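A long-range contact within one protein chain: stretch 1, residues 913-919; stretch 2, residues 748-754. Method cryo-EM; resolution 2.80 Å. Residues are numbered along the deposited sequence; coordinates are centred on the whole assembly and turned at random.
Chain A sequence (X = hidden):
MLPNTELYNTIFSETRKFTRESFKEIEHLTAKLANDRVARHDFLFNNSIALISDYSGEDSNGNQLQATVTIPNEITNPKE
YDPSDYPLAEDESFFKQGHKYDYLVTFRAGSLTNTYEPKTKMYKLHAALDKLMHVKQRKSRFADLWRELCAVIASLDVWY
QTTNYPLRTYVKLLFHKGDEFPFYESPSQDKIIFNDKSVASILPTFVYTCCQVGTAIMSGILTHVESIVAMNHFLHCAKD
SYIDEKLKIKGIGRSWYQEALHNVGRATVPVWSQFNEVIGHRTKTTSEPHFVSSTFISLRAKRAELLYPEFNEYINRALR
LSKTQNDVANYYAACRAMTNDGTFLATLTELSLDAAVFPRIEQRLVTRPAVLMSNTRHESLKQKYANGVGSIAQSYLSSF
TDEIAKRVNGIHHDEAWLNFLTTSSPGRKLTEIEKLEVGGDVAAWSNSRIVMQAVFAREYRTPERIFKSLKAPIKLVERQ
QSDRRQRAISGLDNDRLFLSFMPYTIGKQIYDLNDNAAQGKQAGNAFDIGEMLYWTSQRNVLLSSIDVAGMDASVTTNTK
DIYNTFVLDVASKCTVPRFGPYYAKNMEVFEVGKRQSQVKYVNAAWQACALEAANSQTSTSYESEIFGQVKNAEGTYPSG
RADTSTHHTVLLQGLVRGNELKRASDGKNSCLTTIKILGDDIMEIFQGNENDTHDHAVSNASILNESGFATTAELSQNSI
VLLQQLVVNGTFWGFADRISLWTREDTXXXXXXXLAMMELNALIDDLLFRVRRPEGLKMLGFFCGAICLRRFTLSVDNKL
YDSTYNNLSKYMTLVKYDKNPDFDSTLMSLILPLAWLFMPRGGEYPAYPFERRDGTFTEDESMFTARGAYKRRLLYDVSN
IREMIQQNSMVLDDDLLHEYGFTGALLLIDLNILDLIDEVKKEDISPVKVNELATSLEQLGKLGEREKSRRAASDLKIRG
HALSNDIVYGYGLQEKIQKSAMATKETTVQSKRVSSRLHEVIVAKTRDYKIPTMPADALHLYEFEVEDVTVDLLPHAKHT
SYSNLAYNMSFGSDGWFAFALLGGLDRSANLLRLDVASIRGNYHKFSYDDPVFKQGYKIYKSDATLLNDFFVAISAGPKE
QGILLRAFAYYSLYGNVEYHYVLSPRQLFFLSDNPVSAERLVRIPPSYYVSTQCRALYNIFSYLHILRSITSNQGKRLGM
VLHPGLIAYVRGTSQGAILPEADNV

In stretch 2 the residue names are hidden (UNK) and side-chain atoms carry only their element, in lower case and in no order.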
# COMPACT_ATOMS: atom_id res chain seq x y z
N ILE A 913 -2.73 -33.53 17.65
CA ILE A 913 -1.58 -34.08 16.94
C ILE A 913 -1.23 -33.21 15.74
O ILE A 913 -0.05 -33.00 15.43
CB ILE A 913 -1.87 -35.54 16.56
CG1 ILE A 913 -2.03 -36.37 17.83
CG2 ILE A 913 -0.76 -36.14 15.71
CD1 ILE A 913 -2.53 -37.77 17.59
N LEU A 914 -2.23 -32.62 15.08
CA LEU A 914 -2.01 -31.75 13.93
C LEU A 914 -1.52 -30.36 14.30
O LEU A 914 -1.44 -29.50 13.41
CB LEU A 914 -3.28 -31.65 13.10
CG LEU A 914 -3.40 -32.59 11.90
CD1 LEU A 914 -3.38 -34.05 12.28
CD2 LEU A 914 -4.68 -32.27 11.15
N ASP A 915 -1.19 -30.10 15.56
CA ASP A 915 -0.52 -28.86 15.92
C ASP A 915 0.99 -29.03 15.91
O ASP A 915 1.72 -28.05 15.75
CB ASP A 915 -0.97 -28.40 17.30
CG ASP A 915 -2.44 -28.03 17.34
OD1 ASP A 915 -2.98 -27.65 16.28
OD2 ASP A 915 -3.05 -28.12 18.42
N LEU A 916 1.47 -30.26 16.09
CA LEU A 916 2.90 -30.55 16.22
C LEU A 916 3.53 -30.43 14.84
O LEU A 916 3.65 -31.41 14.10
CB LEU A 916 3.11 -31.93 16.82
CG LEU A 916 2.61 -32.11 18.25
CD1 LEU A 916 2.75 -33.55 18.69
CD2 LEU A 916 3.33 -31.18 19.21
N ILE A 917 3.93 -29.21 14.50
CA ILE A 917 4.55 -28.90 13.22
C ILE A 917 5.89 -28.23 13.48
O ILE A 917 6.25 -27.94 14.62
CB ILE A 917 3.67 -27.99 12.35
CG1 ILE A 917 3.39 -26.68 13.08
CG2 ILE A 917 2.37 -28.69 11.99
CD1 ILE A 917 2.75 -25.62 12.23
N ASP A 918 6.64 -28.00 12.41
CA ASP A 918 7.86 -27.22 12.51
C ASP A 918 7.53 -25.75 12.75
O ASP A 918 6.51 -25.24 12.28
CB ASP A 918 8.72 -27.40 11.26
CG ASP A 918 7.96 -27.16 9.97
OD1 ASP A 918 6.73 -26.99 10.01
OD2 ASP A 918 8.61 -27.14 8.91
N GLU A 919 8.40 -25.08 13.49
CA GLU A 919 8.14 -23.71 13.93
C GLU A 919 9.41 -22.89 13.77
O GLU A 919 10.47 -23.29 14.26
CB GLU A 919 7.67 -23.70 15.39
CG GLU A 919 7.24 -22.34 15.91
CD GLU A 919 5.95 -21.85 15.30
OE1 GLU A 919 5.13 -22.68 14.87
OE2 GLU A 919 5.75 -20.61 15.26
N UNK A 748 4.72 -20.87 0.38
CA UNK A 748 4.64 -20.96 1.83
C UNK A 748 4.18 -22.36 2.21
O UNK A 748 3.22 -22.88 1.64
c UNK A 748 3.61 -19.83 3.89
c UNK A 748 2.56 -18.84 4.35
c UNK A 748 3.01 -17.41 4.12
c UNK A 748 3.66 -19.92 2.38
n UNK A 748 2.04 -16.42 4.69
N UNK A 749 4.88 -22.97 3.16
CA UNK A 749 4.40 -24.21 3.75
C UNK A 749 3.16 -23.94 4.60
O UNK A 749 2.93 -22.83 5.09
c UNK A 749 6.08 -23.97 5.65
c UNK A 749 5.49 -24.88 4.58
o UNK A 749 6.86 -24.47 6.49
o UNK A 749 5.77 -22.76 5.67
N UNK A 750 2.34 -24.98 4.77
CA UNK A 750 1.07 -24.82 5.45
C UNK A 750 1.23 -25.15 6.93
O UNK A 750 0.97 -24.31 7.80
c UNK A 750 -0.03 -25.68 4.81
c UNK A 750 -0.41 -25.14 3.42
c UNK A 750 -1.26 -25.74 5.70
c UNK A 750 0.34 -25.76 2.25
N UNK A 751 1.65 -26.37 7.23
CA UNK A 751 1.81 -26.78 8.61
C UNK A 751 0.50 -27.15 9.29
O UNK A 751 0.23 -28.34 9.49
N UNK A 752 -0.32 -26.15 9.61
CA UNK A 752 -1.40 -26.35 10.56
C UNK A 752 -2.56 -27.13 9.96
O UNK A 752 -3.16 -27.98 10.64
c UNK A 752 -3.92 -24.81 15.24
n UNK A 752 -3.51 -25.77 14.43
c UNK A 752 -2.43 -25.62 13.45
n UNK A 752 -4.91 -25.04 16.10
c UNK A 752 -1.88 -24.99 11.09
n UNK A 752 -3.36 -23.61 15.20
c UNK A 752 -2.96 -25.08 12.14
N UNK A 753 -2.94 -26.81 8.71
CA UNK A 753 -3.83 -27.57 7.83
C UNK A 753 -5.30 -27.52 8.26
O UNK A 753 -6.19 -27.94 7.51
c UNK A 753 -2.72 -30.90 6.20
c UNK A 753 -3.85 -30.06 6.71
c UNK A 753 -3.31 -29.02 7.68
c UNK A 753 -4.83 -30.96 7.42
N UNK A 754 -5.58 -26.97 9.44
CA UNK A 754 -6.90 -26.42 9.72
C UNK A 754 -7.03 -25.05 9.06
O UNK A 754 -8.09 -24.71 8.50
o UNK A 754 -9.42 -25.92 10.80
c UNK A 754 -8.52 -25.99 11.63
n UNK A 754 -8.72 -25.76 12.92
c UNK A 754 -7.09 -26.32 11.23

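Position 748 carries four carbons in an unbranched row ending in a nitrogen, which identifies Lys-748. Its side chain is out of reach of stretch 1; a long, charged chain is at ease in this exposed place, but the contact itself does not require it.

At position 749 there are two side-chain carbons, the second bearing two oxygens: a short carboxylate, Asp-749. Its CA-to-CB bond points toward stretch 1, where it meets another acid, with OD2 of Asp-749 4.0 Å from OD2 of Asp-918. Two like charges this close give no attraction, but both residues are exposed, so solvent can screen them.

Position 750 has four carbons, forked at the first, with one arm two carbons long. That is the beta-branched pattern of Ile-750. The CA-to-CB bond points away from stretch 1, and the side chain takes no part in the contact; the backbone O of Ile-750 instead accepts a hydrogen bond from N of residue 752 at 2.9 Å, closing a tight turn.

Position 751 has no side-chain atoms and is therefore Gly-751. Its phi and psi of 79° and -73° would jam a CB against the carbonyl O of the preceding residue, and an ideal CB would also lie 2.8 Å from CD1 of Ile-917, a clash. The bare backbone lets Ile-917 settle close, its CG2 3.3 Å from the O of Gly-751.

At position 752 three carbons lead to a nitrogen and then to a carbon carrying two more nitrogens, the guanidinium of Arg-752. The CA-to-CB bond points sideways, yet the end of the chain comes nearer to stretch 1, and NE of Arg-752 forms a salt bridge with OD1 of Asp-915 at 2.7 Å. Arginine suits the place by combining reach with a positive charge.

Position 753 shows four carbons, forked at the second: Leu-753. It is buried and directed toward stretch 1, where its CD2 lies 4.0 Å from CD2 of Leu-914, an apolar pairing suited to a site shielded from water.

Position 754 has two carbons, the second carrying one oxygen and one nitrogen, the amide of Asn-754. Although its CA-to-CB bond points toward stretch 1, the side chain stays beyond contact distance and adds almost nothing.

The contact thus combines three elements: Ile-917 packed against a glycine backbone, a salt bridge between Asp-915 and Arg-752, and a buried leucine pair. No hydrogen bond crosses between the stretches, so close packing and charge pairing join the two stretches.

Stretch 2 748-754: KDIGRLN
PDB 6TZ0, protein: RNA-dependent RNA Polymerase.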